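Local structure of endoglucanase (Thermotoga maritima, 2FVG) at residues 214-219 against 295-300; 96-101 against 128-133. The protein probably acts as an aminopeptidase of the M42 family that uses two divalent metal cations per subunit, although it is named an endoglucanase. All coordinates share one frame; numbering follows the deposited sequence.

Overall arrangement
From the N terminus, the chain reaches contact 2 first. Residues 96-101 hold the turn between strands 95-98 and 101-107. Residues 128-133 begin at the end of strand 126-129 and run on past it. This contact closes a loop of 26 residues, part of it not modelled, within the six-stranded antiparallel sheet. Contact 1 comes later. It closes a longer loop of 75 residues, which includes helix 256-268, and joins strands 215-224 and 297-306 of the large mixed sheet. The two loops follow one another in series; they neither nest nor cross. The centres of contact 1 and contact 2 lie about 40 Å apart, on opposite sides of the chain's centre. The contacts do not touch, and each joins parts of a different sheet.

Contact 1: residues 214-219 against 295-300; sequences TCAIVV and VPAGVI
The torsions of I217 and I300, on one face of the sheet, let their side chains meet. In I217, chi1 of -68° places CG1 beside the backbone N, and the other branch, CG2, is then anti to that N. In I300, CG1 is anti to the carbonyl carbon, and an extended chi2 of 168° places CD1 beside I217 CG2, at 3.9 Å. The two side chains cross obliquely. Helix 316-332 packs on this face through I326, and I262 of helix 256-268 also reaches I300. The other face carries A216, V218, A297 and V299. Here A216 CB lies 4.1 Å from A297 CB, and V218 CB lies 4.3 Å from V299 CG2. Y252 touches both valines. The backbones run parallel in register. A216 N donates to P296 O at 3.1 Å, and G298 N to A216 O at 2.9 Å. V218 N donates to G298 O at 2.8 Å in a nearly straight bond (172°). I300 N to V218 O, 2.9 Å, is just as straight. Strand 55-61 pairs with the far side of 215-219. V218 also packs near H61 and E220, predicted zinc ligands. The arrangement is that of neighbouring parallel strands in the central sheet of an M42 metallopeptidase, close to the predicted metal site.

Contact 2: residues 96-101 against 128-133; sequences VQVKNL and IDFGFS
The six-stranded antiparallel sheet, away from the predicted metal site, holds this contact, in which V98 and L101 of a hairpin meet F130 just past the end of strand 126-129. V98 to L101 form a type I' beta turn. The F130 ring is the centrepiece. V98 CG2 comes to its CZ at 3.4 Å, with the two side chains at about a right angle. With CG anti to the backbone N (chi1 -176°), L101 CG lies 3.9 Å from F130 CD1. I128 CG2 sits 3.5 Å above one face of that ring, offset toward the rim, and it also meets V96 CG2 at 3.5 Å. L101 CD2 meets F132 CZ tip to tip at 3.4 Å, at the ring edge and near its plane. F132 in turn meets the ring of Y141. An alanine in place of F130 would probably open a gap beside V98 and L101 and leave I128 CG2 without the ring it packs on. L101 O lies 3.3 Å from F130 CE1 and also accepts V98 N at 3.0 Å within the hairpin. No hydrogen bond joins the two segments, so the contact rests mainly on the fit of apolar groups.

Contact 1: residues 214-219 against 295-300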
ATOM      1  N   THR A 214     -10.425 -19.722   2.354  1.00 24.10           N
ATOM      2  CA  THR A 214     -11.431 -20.134   1.363  1.00 25.27           C
ATOM      3  C   THR A 214     -11.332 -19.155   0.181  1.00 27.20           C
ATOM      4  O   THR A 214     -11.405 -19.546  -0.992  1.00 29.65           O
ATOM      5  CB  THR A 214     -12.856 -20.122   1.985  1.00 24.45           C
ATOM      6  OG1 THR A 214     -12.887 -21.040   3.070  1.00 28.33           O
ATOM      7  CG2 THR A 214     -13.914 -20.531   0.993  1.00 23.61           C
ATOM      8  N   CYS A 215     -11.152 -17.872   0.498  1.00 27.93           N
ATOM      9  CA  CYS A 215     -10.991 -16.841  -0.516  1.00 30.55           C
ATOM     10  C   CYS A 215     -10.362 -15.595   0.079  1.00 29.75           C
ATOM     11  O   CYS A 215     -10.285 -15.460   1.297  1.00 29.24           O
ATOM     12  CB  CYS A 215     -12.321 -16.504  -1.185  1.00 32.97           C
ATOM     13  SG  CYS A 215     -13.499 -15.756  -0.097  1.00 41.46           S
ATOM     14  N   ALA A 216      -9.943 -14.684  -0.794  1.00 29.01           N
ATOM     15  CA  ALA A 216      -9.231 -13.474  -0.415  1.00 28.11           C
ATOM     16  C   ALA A 216      -9.803 -12.207  -1.071  1.00 30.24           C
ATOM     17  O   ALA A 216     -10.390 -12.256  -2.154  1.00 31.60           O
ATOM     18  CB  ALA A 216      -7.739 -13.639  -0.809  1.00 26.16           C
ATOM     19  N   ILE A 217      -9.631 -11.074  -0.400  1.00 28.98           N
ATOM     20  CA  ILE A 217      -9.997  -9.766  -0.950  1.00 27.72           C
ATOM     21  C   ILE A 217      -8.689  -8.999  -0.871  1.00 27.38           C
ATOM     22  O   ILE A 217      -8.121  -8.891   0.208  1.00 26.27           O
ATOM     23  CB  ILE A 217     -11.075  -9.065  -0.088  1.00 27.75           C
ATOM     24  CG1 ILE A 217     -12.410  -9.795  -0.177  1.00 30.16           C
ATOM     25  CG2 ILE A 217     -11.339  -7.625  -0.559  1.00 30.00           C
ATOM     26  CD1 ILE A 217     -13.422  -9.254   0.852  1.00 28.53           C
ATOM     27  N   VAL A 218      -8.159  -8.544  -2.006  1.00 27.44           N
ATOM     28  CA  VAL A 218      -6.948  -7.725  -2.006  1.00 23.91           C
ATOM     29  C   VAL A 218      -7.390  -6.249  -2.100  1.00 28.03           C
ATOM     30  O   VAL A 218      -8.167  -5.877  -2.978  1.00 29.64           O
ATOM     31  CB  VAL A 218      -5.997  -8.121  -3.181  1.00 26.33           C
ATOM     32  CG1 VAL A 218      -4.728  -7.336  -3.108  1.00 25.30           C
ATOM     33  CG2 VAL A 218      -5.685  -9.612  -3.119  1.00 25.01           C
ATOM     34  N   VAL A 219      -6.957  -5.433  -1.143  1.00 29.20           N
ATOM     35  CA  VAL A 219      -7.259  -4.004  -1.097  1.00 28.09           C
ATOM     36  C   VAL A 219      -6.039  -3.250  -1.628  1.00 31.16           C
ATOM     37  O   VAL A 219      -4.971  -3.248  -0.999  1.00 29.17           O
ATOM     38  CB  VAL A 219      -7.603  -3.563   0.332  1.00 29.10           C
ATOM     39  CG1 VAL A 219      -7.955  -2.069   0.388  1.00 31.02           C
ATOM     40  CG2 VAL A 219      -8.835  -4.375   0.849  1.00 29.43           C
ATOM     41  N   VAL A 295      -6.024 -19.063  -4.540  1.00 33.63           N
ATOM     42  CA  VAL A 295      -7.392 -19.164  -4.047  1.00 31.57           C
ATOM     43  C   VAL A 295      -8.258 -18.107  -4.741  1.00 29.00           C
ATOM     44  O   VAL A 295      -7.748 -17.081  -5.175  1.00 27.96           O
ATOM     45  CB  VAL A 295      -7.481 -19.012  -2.491  1.00 31.82           C
ATOM     46  CG1 VAL A 295      -6.602 -20.055  -1.824  1.00 37.31           C
ATOM     47  CG2 VAL A 295      -7.124 -17.590  -2.013  1.00 26.26           C
ATOM     48  N   PRO A 296      -9.569 -18.364  -4.863  1.00 29.30           N
ATOM     49  CA  PRO A 296     -10.496 -17.403  -5.455  1.00 27.01           C
ATOM     50  C   PRO A 296     -10.319 -16.063  -4.759  1.00 25.54           C
ATOM     51  O   PRO A 296     -10.315 -16.005  -3.540  1.00 27.69           O
ATOM     52  CB  PRO A 296     -11.860 -17.971  -5.063  1.00 26.52           C
ATOM     53  CG  PRO A 296     -11.635 -19.425  -5.019  1.00 30.21           C
ATOM     54  CD  PRO A 296     -10.267 -19.583  -4.414  1.00 27.02           C
ATOM     55  N   ALA A 297     -10.154 -14.989  -5.520  1.00 26.93           N
ATOM     56  CA  ALA A 297      -9.962 -13.681  -4.918  1.00 25.33           C
ATOM     57  C   ALA A 297     -10.724 -12.590  -5.624  1.00 27.07           C
ATOM     58  O   ALA A 297     -11.153 -12.751  -6.767  1.00 30.82           O
ATOM     59  CB  ALA A 297      -8.476 -13.335  -4.867  1.00 24.57           C
ATOM     60  N   GLY A 298     -10.908 -11.486  -4.915  1.00 25.58           N
ATOM     61  CA  GLY A 298     -11.484 -10.279  -5.455  1.00 25.78           C
ATOM     62  C   GLY A 298     -10.445  -9.190  -5.217  1.00 28.34           C
ATOM     63  O   GLY A 298      -9.578  -9.319  -4.324  1.00 29.17           O
ATOM     64  N   VAL A 299     -10.482  -8.143  -6.037  1.00 26.66           N
ATOM     65  CA  VAL A 299      -9.593  -6.996  -5.845  1.00 24.14           C
ATOM     66  C   VAL A 299     -10.450  -5.741  -5.828  1.00 24.21           C
ATOM     67  O   VAL A 299     -11.313  -5.547  -6.700  1.00 24.28           O
ATOM     68  CB  VAL A 299      -8.519  -6.872  -6.956  1.00 23.96           C
ATOM     69  CG1 VAL A 299      -7.579  -5.704  -6.679  1.00 23.43           C
ATOM     70  CG2 VAL A 299      -7.715  -8.159  -7.094  1.00 26.76           C
ATOM     71  N   ILE A 300     -10.238  -4.919  -4.810  1.00 24.55           N
ATOM     72  CA  ILE A 300     -10.918  -3.646  -4.642  1.00 25.76           C
ATOM     73  C   ILE A 300      -9.858  -2.544  -4.504  1.00 27.49           C
ATOM     74  O   ILE A 300      -8.908  -2.667  -3.718  1.00 28.85           O
ATOM     75  CB  ILE A 300     -11.831  -3.701  -3.423  1.00 28.08           C
ATOM     76  CG1 ILE A 300     -12.924  -4.748  -3.671  1.00 26.99           C
ATOM     77  CG2 ILE A 300     -12.509  -2.366  -3.189  1.00 30.28           C
ATOM     78  CD1 ILE A 300     -13.708  -5.108  -2.440  1.00 21.09           C
TER

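Contact 2: residues 96-101 against 128-133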
ATOM      1  N   VAL A  96      14.884  13.119  -0.099  1.00 25.84           N
ATOM      2  CA  VAL A  96      14.832  11.749   0.359  1.00 26.39           C
ATOM      3  C   VAL A  96      15.368  11.696   1.766  1.00 27.55           C
ATOM      4  O   VAL A  96      15.900  12.696   2.263  1.00 27.10           O
ATOM      5  CB  VAL A  96      15.707  10.842  -0.521  1.00 25.97           C
ATOM      6  CG1 VAL A  96      15.088  10.654  -1.910  1.00 24.46           C
ATOM      7  CG2 VAL A  96      17.130  11.385  -0.616  1.00 27.49           C
ATOM      8  N   GLN A  97      15.245  10.546   2.414  1.00 26.31           N
ATOM      9  CA  GLN A  97      15.781  10.429   3.763  1.00 30.31           C
ATOM     10  C   GLN A  97      16.365   9.061   4.040  1.00 29.77           C
ATOM     11  O   GLN A  97      15.912   8.073   3.480  1.00 31.17           O
ATOM     12  CB  GLN A  97      14.721  10.714   4.811  1.00 32.23           C
ATOM     13  CG  GLN A  97      13.728   9.595   4.979  1.00 43.01           C
ATOM     14  CD  GLN A  97      13.369   9.389   6.436  1.00 54.47           C
ATOM     15  OE1 GLN A  97      13.768   8.387   7.050  1.00 58.91           O
ATOM     16  NE2 GLN A  97      12.673  10.354   7.015  1.00 54.71           N
ATOM     17  N   VAL A  98      17.392   9.018   4.891  1.00 29.94           N
ATOM     18  CA  VAL A  98      18.038   7.771   5.284  1.00 29.23           C
ATOM     19  C   VAL A  98      18.177   7.898   6.788  1.00 30.46           C
ATOM     20  O   VAL A  98      18.784   8.846   7.284  1.00 31.94           O
ATOM     21  CB  VAL A  98      19.415   7.575   4.600  1.00 30.53           C
ATOM     22  CG1 VAL A  98      20.111   6.286   5.076  1.00 27.19           C
ATOM     23  CG2 VAL A  98      19.257   7.513   3.112  1.00 33.52           C
ATOM     24  N   LYS A  99      17.594   6.954   7.511  1.00 30.73           N
ATOM     25  CA  LYS A  99      17.570   6.976   8.967  1.00 31.34           C
ATOM     26  C   LYS A  99      17.349   8.380   9.523  1.00 31.42           C
ATOM     27  O   LYS A  99      18.169   8.902  10.293  1.00 29.96           O
ATOM     28  CB  LYS A  99      18.796   6.265   9.556  1.00 33.79           C
ATOM     29  CG  LYS A  99      18.765   4.755   9.270  1.00 34.57           C
ATOM     30  CD  LYS A  99      19.931   4.000   9.842  1.00 44.74           C
ATOM     31  CE  LYS A  99      21.241   4.498   9.274  1.00 49.85           C
ATOM     32  NZ  LYS A  99      22.406   3.639   9.666  1.00 56.98           N
ATOM     33  N   ASN A 100      16.234   8.986   9.100  1.00 31.42           N
ATOM     34  CA  ASN A 100      15.807  10.310   9.572  1.00 30.98           C
ATOM     35  C   ASN A 100      16.711  11.494   9.204  1.00 29.78           C
ATOM     36  O   ASN A 100      16.532  12.582   9.716  1.00 30.02           O
ATOM     37  CB  ASN A 100      15.571  10.280  11.088  1.00 30.64           C
ATOM     38  CG  ASN A 100      14.447   9.339  11.489  1.00 41.96           C
ATOM     39  OD1 ASN A 100      13.465   9.175  10.758  1.00 38.04           O
ATOM     40  ND2 ASN A 100      14.577   8.728  12.666  1.00 43.45           N
ATOM     41  N   LEU A 101      17.678  11.264   8.322  1.00 30.28           N
ATOM     42  CA  LEU A 101      18.574  12.301   7.841  1.00 30.05           C
ATOM     43  C   LEU A 101      18.098  12.683   6.438  1.00 30.64           C
ATOM     44  O   LEU A 101      18.128  11.856   5.538  1.00 30.40           O
ATOM     45  CB  LEU A 101      20.011  11.766   7.799  1.00 30.36           C
ATOM     46  CG  LEU A 101      21.117  12.731   7.399  1.00 29.02           C
ATOM     47  CD1 LEU A 101      21.365  13.728   8.515  1.00 28.86           C
ATOM     48  CD2 LEU A 101      22.367  11.952   7.121  1.00 38.26           C
ATOM     49  N   ILE A 128      23.078  11.513  -3.727  1.00 34.84           N
ATOM     50  CA  ILE A 128      22.233  12.137  -2.713  1.00 33.09           C
ATOM     51  C   ILE A 128      23.183  12.986  -1.916  1.00 32.06           C
ATOM     52  O   ILE A 128      24.287  12.552  -1.592  1.00 33.31           O
ATOM     53  CB  ILE A 128      21.540  11.157  -1.740  1.00 30.78           C
ATOM     54  CG1 ILE A 128      20.805  10.066  -2.502  1.00 29.58           C
ATOM     55  CG2 ILE A 128      20.584  11.939  -0.786  1.00 28.19           C
ATOM     56  CD1 ILE A 128      20.298   8.933  -1.624  1.00 33.71           C
ATOM     57  N   ASP A 129      22.762  14.208  -1.638  1.00 31.96           N
ATOM     58  CA  ASP A 129      23.536  15.109  -0.840  1.00 29.58           C
ATOM     59  C   ASP A 129      22.772  15.280   0.461  1.00 29.04           C
ATOM     60  O   ASP A 129      21.616  15.688   0.457  1.00 28.95           O
ATOM     61  CB  ASP A 129      23.690  16.450  -1.568  1.00 32.04           C
ATOM     62  CG  ASP A 129      24.622  17.420  -0.841  1.00 37.41           C
ATOM     63  OD1 ASP A 129      25.431  16.968   0.002  1.00 44.59           O
ATOM     64  OD2 ASP A 129      24.538  18.643  -1.118  1.00 35.38           O
ATOM     65  N   PHE A 130      23.420  14.916   1.559  1.00 28.64           N
ATOM     66  CA  PHE A 130      22.882  15.076   2.894  1.00 27.70           C
ATOM     67  C   PHE A 130      23.606  16.224   3.586  1.00 28.88           C
ATOM     68  O   PHE A 130      23.235  16.627   4.689  1.00 29.72           O
ATOM     69  CB  PHE A 130      23.076  13.809   3.724  1.00 26.46           C
ATOM     70  CG  PHE A 130      22.309  12.625   3.237  1.00 26.01           C
ATOM     71  CD1 PHE A 130      20.948  12.507   3.495  1.00 24.85           C
ATOM     72  CD2 PHE A 130      22.951  11.600   2.556  1.00 23.12           C
ATOM     73  CE1 PHE A 130      20.239  11.398   3.059  1.00 23.17           C
ATOM     74  CE2 PHE A 130      22.259  10.499   2.122  1.00 30.19           C
ATOM     75  CZ  PHE A 130      20.892  10.396   2.373  1.00 30.68           C
ATOM     76  N   GLY A 131      24.662  16.723   2.948  1.00 30.37           N
ATOM     77  CA  GLY A 131      25.445  17.822   3.499  1.00 29.08           C
ATOM     78  C   GLY A 131      26.856  17.500   3.988  1.00 30.98           C
ATOM     79  O   GLY A 131      27.526  18.373   4.554  1.00 30.73           O
ATOM     80  N   PHE A 132      27.332  16.276   3.766  1.00 29.18           N
ATOM     81  CA  PHE A 132      28.680  15.909   4.237  1.00 30.41           C
ATOM     82  C   PHE A 132      29.817  16.387   3.326  1.00 31.72           C
ATOM     83  O   PHE A 132      29.600  16.740   2.169  1.00 31.41           O
ATOM     84  CB  PHE A 132      28.781  14.398   4.479  1.00 28.86           C
ATOM     85  CG  PHE A 132      27.683  13.856   5.345  1.00 26.40           C
ATOM     86  CD1 PHE A 132      27.660  14.133   6.708  1.00 28.53           C
ATOM     87  CD2 PHE A 132      26.667  13.095   4.799  1.00 29.66           C
ATOM     88  CE1 PHE A 132      26.635  13.648   7.520  1.00 30.82           C
ATOM     89  CE2 PHE A 132      25.631  12.593   5.599  1.00 27.87           C
ATOM     90  CZ  PHE A 132      25.621  12.877   6.971  1.00 22.71           C
ATOM     91  N   SER A 133      31.038  16.386   3.858  1.00 33.28           N
ATOM     92  CA  SER A 133      32.205  16.812   3.106  1.00 33.43           C
ATOM     93  C   SER A 133      33.191  15.654   2.918  1.00 34.80           C
ATOM     94  O   SER A 133      34.054  15.700   2.038  1.00 36.34           O
ATOM     95  CB  SER A 133      32.891  18.002   3.808  1.00 33.57           C
TER